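D-alanyl transferase DltD (Enterococcus faecalis, PDB 6O93) probably takes part in attaching D-alanine to lipoteichoic acid in the Gram-positive cell wall, as a membrane-associated member of the SGNH hydrolase clan. Local coordinates at residues S19-V24 and I198-R203; S61-R66 and K209-L214. All coordinates share one frame; numbering follows the deposited sequence.

How the contacts relate
Contacts 1 and 2 sit on consecutive parts of the same connection. Residues 198-203 lead from helix 175-195 into helix 204-211, and residues 209-214 take in the end of that helix and the turn after it, so one short helix joins the two contacts. Their partners also come in chain order: 19-24 at the start of helix 22-26, then 61-66 at the end of helix 57-63, so the segments alternate along the chain. The centres lie 21 Å apart, the nearest atoms about 7 Å. Contact 2 is nearer the surface. Together they join helix 204-211 at both ends to N-terminal parts of the fold; the chain also has the five-stranded parallel sheet expected of an SGNH-type domain.

Contact 1. Residues S19-V24 and I198-R203; sequences SMAPNV and IGMVSR
Two hydrogen bonds cross directly between these segments, one near each end. Asn23 ND2 reaches Ile198 O at 2.8 Å; the carbonyl oxygen lies close to the amide plane, while the nitrogen sits above the carbonyl plane, so the bond is short but bent. Water 2 accepts from Asn23 N and gives a weak bond to the same oxygen. At the far end the extended Arg203 chain brings NH1 to Ser19 O, a weak bond of 3.0 Å. NH1's stronger partner is Thr18 O, and Met20 SD lies over one face of the guanidinium. Water 1 bridges the middle, donating to Ser19 O and accepting from Val201 N.

Segment 19-24 is the turn before helix 22-26 plus that helix's first residues, with Ala21 at the N-cap. Ser19 OG, in the crowded position between backbone N and carbonyl carbon (chi1 73°), accepts from Ala21 N at 3.1 Å, an ST turn, and also bonds to Ala16 O.

Apolar packing centres on Met200. Its CG lies 3.6 Å from Ser19 CB and touches Ala21 CB; the chain then bends at chi3 (-65°), setting CE against Val24 CG2 at 3.7 Å. Ile30 of helix 29-36 touches both Val24 and Met200.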
loop_
_atom_site.group_PDB
_atom_site.type_symbol
_atom_site.label_atom_id
_atom_site.label_comp_id
_atom_site.label_asym_id
_atom_site.label_seq_id
_atom_site.Cartn_x
_atom_site.Cartn_y
_atom_site.Cartn_z
ATOM N N SER A 19 -9.878 -9.408 -2.555
ATOM C CA SER A 19 -10.940 -8.561 -3.087
ATOM C C SER A 19 -10.498 -7.115 -3.257
ATOM O O SER A 19 -10.996 -6.425 -4.154
ATOM C CB SER A 19 -12.162 -8.614 -2.170
ATOM O OG SER A 19 -11.922 -7.901 -0.968
ATOM N N MET A 20 -9.574 -6.639 -2.420
ATOM C CA MET A 20 -9.206 -5.224 -2.399
ATOM C C MET A 20 -10.438 -4.348 -2.187
ATOM O O MET A 20 -10.499 -3.207 -2.652
ATOM C CB MET A 20 -8.471 -4.827 -3.681
ATOM C CG MET A 20 -7.116 -5.505 -3.843
ATOM S SD MET A 20 -6.379 -5.251 -5.469
ATOM C CE MET A 20 -6.182 -3.467 -5.498
ATOM N N ALA A 21 -11.427 -4.882 -1.483
ATOM C CA ALA A 21 -12.679 -4.166 -1.268
ATOM C C ALA A 21 -12.428 -2.927 -0.417
ATOM O O ALA A 21 -11.917 -3.054 0.704
ATOM C CB ALA A 21 -13.700 -5.077 -0.592
ATOM N N PRO A 22 -12.758 -1.722 -0.894
ATOM C CA PRO A 22 -12.520 -0.529 -0.064
ATOM C C PRO A 22 -13.317 -0.515 1.232
ATOM O O PRO A 22 -12.847 0.056 2.223
ATOM C CB PRO A 22 -12.916 0.632 -0.991
ATOM C CG PRO A 22 -13.794 0.027 -2.027
ATOM C CD PRO A 22 -13.292 -1.372 -2.221
ATOM N N ASN A 23 -14.505 -1.124 1.265
ATOM C CA ASN A 23 -15.257 -1.182 2.515
ATOM C C ASN A 23 -14.565 -2.066 3.545
ATOM O O ASN A 23 -14.712 -1.839 4.750
ATOM C CB ASN A 23 -16.679 -1.678 2.257
ATOM C CG ASN A 23 -17.520 -0.665 1.510
ATOM O OD1 ASN A 23 -17.258 0.537 1.567
ATOM N ND2 ASN A 23 -18.535 -1.143 0.803
ATOM N N VAL A 24 -13.814 -3.076 3.098
ATOM C CA VAL A 24 -12.995 -3.850 4.024
ATOM C C VAL A 24 -11.789 -3.033 4.470
ATOM O O VAL A 24 -11.406 -3.053 5.646
ATOM C CB VAL A 24 -12.565 -5.180 3.378
ATOM C CG1 VAL A 24 -11.524 -5.875 4.247
ATOM C CG2 VAL A 24 -13.770 -6.083 3.162
ATOM N N ILE A 198 -20.515 -5.156 1.367
ATOM C CA ILE A 198 -21.158 -4.653 0.160
ATOM C C ILE A 198 -20.087 -4.252 -0.844
ATOM O O ILE A 198 -19.141 -3.524 -0.515
ATOM C CB ILE A 198 -22.089 -3.481 0.501
ATOM C CG1 ILE A 198 -23.268 -3.977 1.343
ATOM C CG2 ILE A 198 -22.583 -2.802 -0.773
ATOM C CD1 ILE A 198 -24.173 -2.879 1.863
ATOM N N GLY A 199 -20.225 -4.738 -2.076
ATOM C CA GLY A 199 -19.261 -4.457 -3.116
ATOM C C GLY A 199 -18.024 -5.329 -3.111
ATOM O O GLY A 199 -17.195 -5.197 -4.018
ATOM N N MET A 200 -17.861 -6.210 -2.124
ATOM C CA MET A 200 -16.713 -7.108 -2.111
ATOM C C MET A 200 -16.830 -8.100 -3.261
ATOM O O MET A 200 -17.798 -8.865 -3.335
ATOM C CB MET A 200 -16.618 -7.851 -0.780
ATOM C CG MET A 200 -15.377 -8.736 -0.659
ATOM S SD MET A 200 -15.538 -10.051 0.568
ATOM C CE MET A 200 -15.681 -9.093 2.071
ATOM N N VAL A 201 -15.852 -8.084 -4.158
ATOM C CA VAL A 201 -15.783 -9.025 -5.267
ATOM C C VAL A 201 -14.443 -9.736 -5.142
ATOM O O VAL A 201 -13.391 -9.171 -5.467
ATOM C CB VAL A 201 -15.933 -8.336 -6.628
ATOM C CG1 VAL A 201 -15.725 -9.333 -7.754
ATOM C CG2 VAL A 201 -17.305 -7.686 -6.737
ATOM N N SER A 202 -14.475 -10.970 -4.654
ATOM C CA SER A 202 -13.261 -11.752 -4.507
ATOM C C SER A 202 -12.666 -12.082 -5.871
ATOM O O SER A 202 -13.381 -12.296 -6.853
ATOM C CB SER A 202 -13.555 -13.041 -3.742
ATOM O OG SER A 202 -12.407 -13.864 -3.669
ATOM N N ARG A 203 -11.336 -12.113 -5.924
ATOM C CA ARG A 203 -10.621 -12.562 -7.110
ATOM C C ARG A 203 -10.276 -14.043 -7.049
ATOM O O ARG A 203 -9.456 -14.512 -7.845
ATOM C CB ARG A 203 -9.350 -11.730 -7.310
ATOM C CG ARG A 203 -9.619 -10.311 -7.790
ATOM C CD ARG A 203 -8.339 -9.497 -7.930
ATOM N NE ARG A 203 -8.601 -8.169 -8.484
ATOM C CZ ARG A 203 -9.077 -7.142 -7.785
ATOM N NH1 ARG A 203 -9.349 -7.277 -6.494
ATOM N NH2 ARG A 203 -9.284 -5.975 -8.379
HETATM O O HOH W 1 -13.896 -6.151 -4.029
HETATM O O HOH W 2 -15.964 -2.375 -0.925
#

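Contact 2. Residues S61-R66 and K209-L214; sequences SEKYQR and KDMKQL
Lys63 carries this contact along the whole length of its side chain. With CG anti to the backbone N (chi1 178°) and a single bend at chi2 (59°), the aliphatic part lies across both Met211 and Leu214. Its CG meets Leu214 CD1 at 3.6 Å, the two side chains sliding past each other in opposite directions, and CB packs on Met211 CG at 4.0 Å. At the tip NZ gives a weak hydrogen bond to Met211 O, 3.4 Å long. Met211 crosses the lysine obliquely: CG anti to the carbonyl carbon and an extended chi2 carry SD to Glu62 CG at 3.7 Å; the bend at chi3 (56°) then places CE by Lys63 CA. Lys63 CG stands over one face of the Tyr64 ring, 3.7 Å above the plane and over its centre. Tyr64 OH touches Leu214 CB at 3.8 Å.

Both partners are chain turns at helix ends. Helix 57-63 closes in a Schellman motif, Arg66 N bonding to Ser61 O at 3.2 Å and Gln65 N weakly to Glu62 O, with Gln65 at positive phi as the C-prime residue. On the other segment, Met211 to Leu214 form a type I beta turn, with Leu214 N bonded to Met211 O, the oxygen that also receives Lys63 NZ.

Farther out, Tyr64 OH is hydrogen-bonded to Pro215 O, just past the turn, which probably helps hold the ring beside Leu214. Glu62 forms a salt bridge with Arg69, and Leu223 of helix 220-233 touches both Tyr64 and Leu214.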
loop_
_atom_site.group_PDB
_atom_site.type_symbol
_atom_site.label_atom_id
_atom_site.label_comp_id
_atom_site.label_asym_id
_atom_site.label_seq_id
_atom_site.Cartn_x
_atom_site.Cartn_y
_atom_site.Cartn_z
ATOM N N SER A 61 0.883 -18.319 -3.901
ATOM C CA SER A 61 0.717 -18.826 -2.541
ATOM C C SER A 61 -0.369 -19.893 -2.479
ATOM O O SER A 61 -0.229 -20.885 -1.753
ATOM C CB SER A 61 0.393 -17.677 -1.588
ATOM O OG SER A 61 1.500 -16.807 -1.441
ATOM N N GLU A 62 -1.456 -19.708 -3.230
ATOM C CA GLU A 62 -2.521 -20.707 -3.259
ATOM C C GLU A 62 -2.098 -21.939 -4.051
ATOM O O GLU A 62 -2.394 -23.072 -3.653
ATOM C CB GLU A 62 -3.788 -20.093 -3.855
ATOM C CG GLU A 62 -5.030 -20.968 -3.766
ATOM C CD GLU A 62 -5.501 -21.175 -2.341
ATOM O OE1 GLU A 62 -5.290 -22.277 -1.795
ATOM O OE2 GLU A 62 -6.073 -20.230 -1.761
ATOM N N LYS A 63 -1.405 -21.738 -5.174
ATOM C CA LYS A 63 -1.003 -22.865 -6.010
ATOM C C LYS A 63 -0.118 -23.836 -5.243
ATOM O O LYS A 63 -0.274 -25.057 -5.363
ATOM C CB LYS A 63 -0.279 -22.356 -7.258
ATOM C CG LYS A 63 0.243 -23.452 -8.185
ATOM C CD LYS A 63 -0.870 -24.363 -8.677
ATOM C CE LYS A 63 -0.361 -25.321 -9.745
ATOM N NZ LYS A 63 -1.422 -26.233 -10.248
ATOM N N TYR A 64 0.816 -23.316 -4.445
ATOM C CA TYR A 64 1.803 -24.146 -3.766
ATOM C C TYR A 64 1.535 -24.269 -2.269
ATOM O O TYR A 64 2.440 -24.624 -1.508
ATOM C CB TYR A 64 3.204 -23.598 -4.038
ATOM C CG TYR A 64 3.503 -23.544 -5.522
ATOM C CD1 TYR A 64 3.505 -24.705 -6.285
ATOM C CD2 TYR A 64 3.757 -22.337 -6.163
ATOM C CE1 TYR A 64 3.761 -24.671 -7.641
ATOM C CE2 TYR A 64 4.016 -22.292 -7.524
ATOM C CZ TYR A 64 4.017 -23.465 -8.258
ATOM O OH TYR A 64 4.272 -23.441 -9.611
ATOM N N GLN A 65 0.306 -23.988 -1.838
ATOM C CA GLN A 65 -0.171 -24.350 -0.504
ATOM C C GLN A 65 0.809 -23.922 0.586
ATOM O O GLN A 65 1.242 -24.720 1.420
ATOM C CB GLN A 65 -0.441 -25.855 -0.429
ATOM C CG GLN A 65 -1.537 -26.330 -1.370
ATOM C CD GLN A 65 -2.914 -25.836 -0.961
ATOM O OE1 GLN A 65 -3.533 -25.034 -1.662
ATOM N NE2 GLN A 65 -3.399 -26.313 0.179
ATOM N N ARG A 66 1.153 -22.639 0.582
ATOM C CA ARG A 66 2.047 -22.102 1.593
ATOM C C ARG A 66 1.306 -21.928 2.918
ATOM O O ARG A 66 0.078 -22.011 2.994
ATOM C CB ARG A 66 2.638 -20.773 1.125
ATOM C CG ARG A 66 3.481 -20.898 -0.136
ATOM C CD ARG A 66 3.943 -19.543 -0.647
ATOM N NE ARG A 66 4.718 -19.663 -1.879
ATOM C CZ ARG A 66 4.997 -18.648 -2.691
ATOM N NH1 ARG A 66 4.562 -17.427 -2.411
ATOM N NH2 ARG A 66 5.711 -18.855 -3.788
ATOM N N LYS A 209 -8.324 -19.879 -11.882
ATOM C CA LYS A 209 -8.096 -19.967 -13.320
ATOM C C LYS A 209 -6.606 -19.908 -13.633
ATOM O O LYS A 209 -6.094 -20.708 -14.426
ATOM C CB LYS A 209 -8.846 -18.846 -14.044
ATOM C CG LYS A 209 -8.676 -18.867 -15.558
ATOM C CD LYS A 209 -9.431 -17.728 -16.230
ATOM C CE LYS A 209 -9.282 -17.783 -17.744
ATOM N NZ LYS A 209 -10.029 -16.691 -18.431
ATOM N N ASP A 210 -5.890 -18.968 -13.009
ATOM C CA ASP A 210 -4.467 -18.810 -13.289
ATOM C C ASP A 210 -3.645 -19.951 -12.707
ATOM O O ASP A 210 -2.556 -20.245 -13.212
ATOM C CB ASP A 210 -3.973 -17.469 -12.744
ATOM C CG ASP A 210 -4.616 -16.286 -13.438
ATOM O OD1 ASP A 210 -5.357 -16.505 -14.421
ATOM O OD2 ASP A 210 -4.384 -15.138 -13.002
ATOM N N MET A 211 -4.139 -20.603 -11.649
ATOM C CA MET A 211 -3.433 -21.755 -11.096
ATOM C C MET A 211 -3.227 -22.841 -12.144
ATOM O O MET A 211 -2.221 -23.558 -12.104
ATOM C CB MET A 211 -4.200 -22.318 -9.899
ATOM C CG MET A 211 -3.935 -21.586 -8.594
ATOM S SD MET A 211 -5.020 -22.111 -7.251
ATOM C CE MET A 211 -4.721 -23.874 -7.224
ATOM N N LYS A 212 -4.162 -22.974 -13.087
ATOM C CA LYS A 212 -4.054 -23.982 -14.136
ATOM C C LYS A 212 -2.907 -23.710 -15.100
ATOM O O LYS A 212 -2.571 -24.593 -15.898
ATOM C CB LYS A 212 -5.370 -24.065 -14.910
ATOM C CG LYS A 212 -6.570 -24.436 -14.046
ATOM C CD LYS A 212 -7.859 -24.468 -14.851
ATOM C CE LYS A 212 -9.040 -24.877 -13.984
ATOM N NZ LYS A 212 -10.333 -24.802 -14.721
ATOM N N GLN A 213 -2.303 -22.523 -15.051
ATOM C CA GLN A 213 -1.167 -22.196 -15.900
ATOM C C GLN A 213 0.172 -22.556 -15.270
ATOM O O GLN A 213 1.187 -22.558 -15.972
ATOM C CB GLN A 213 -1.169 -20.699 -16.235
ATOM C CG GLN A 213 -2.357 -20.235 -17.058
ATOM C CD GLN A 213 -2.345 -18.735 -17.298
ATOM O OE1 GLN A 213 -1.994 -17.955 -16.413
ATOM N NE2 GLN A 213 -2.723 -18.326 -18.502
ATOM N N LEU A 214 0.197 -22.858 -13.977
ATOM C CA LEU A 214 1.441 -23.047 -13.251
ATOM C C LEU A 214 1.800 -24.526 -13.151
ATOM O O LEU A 214 0.915 -25.384 -13.075
ATOM C CB LEU A 214 1.325 -22.461 -11.841
ATOM C CG LEU A 214 1.104 -20.951 -11.766
ATOM C CD1 LEU A 214 0.601 -20.570 -10.386
ATOM C CD2 LEU A 214 2.386 -20.199 -12.097
#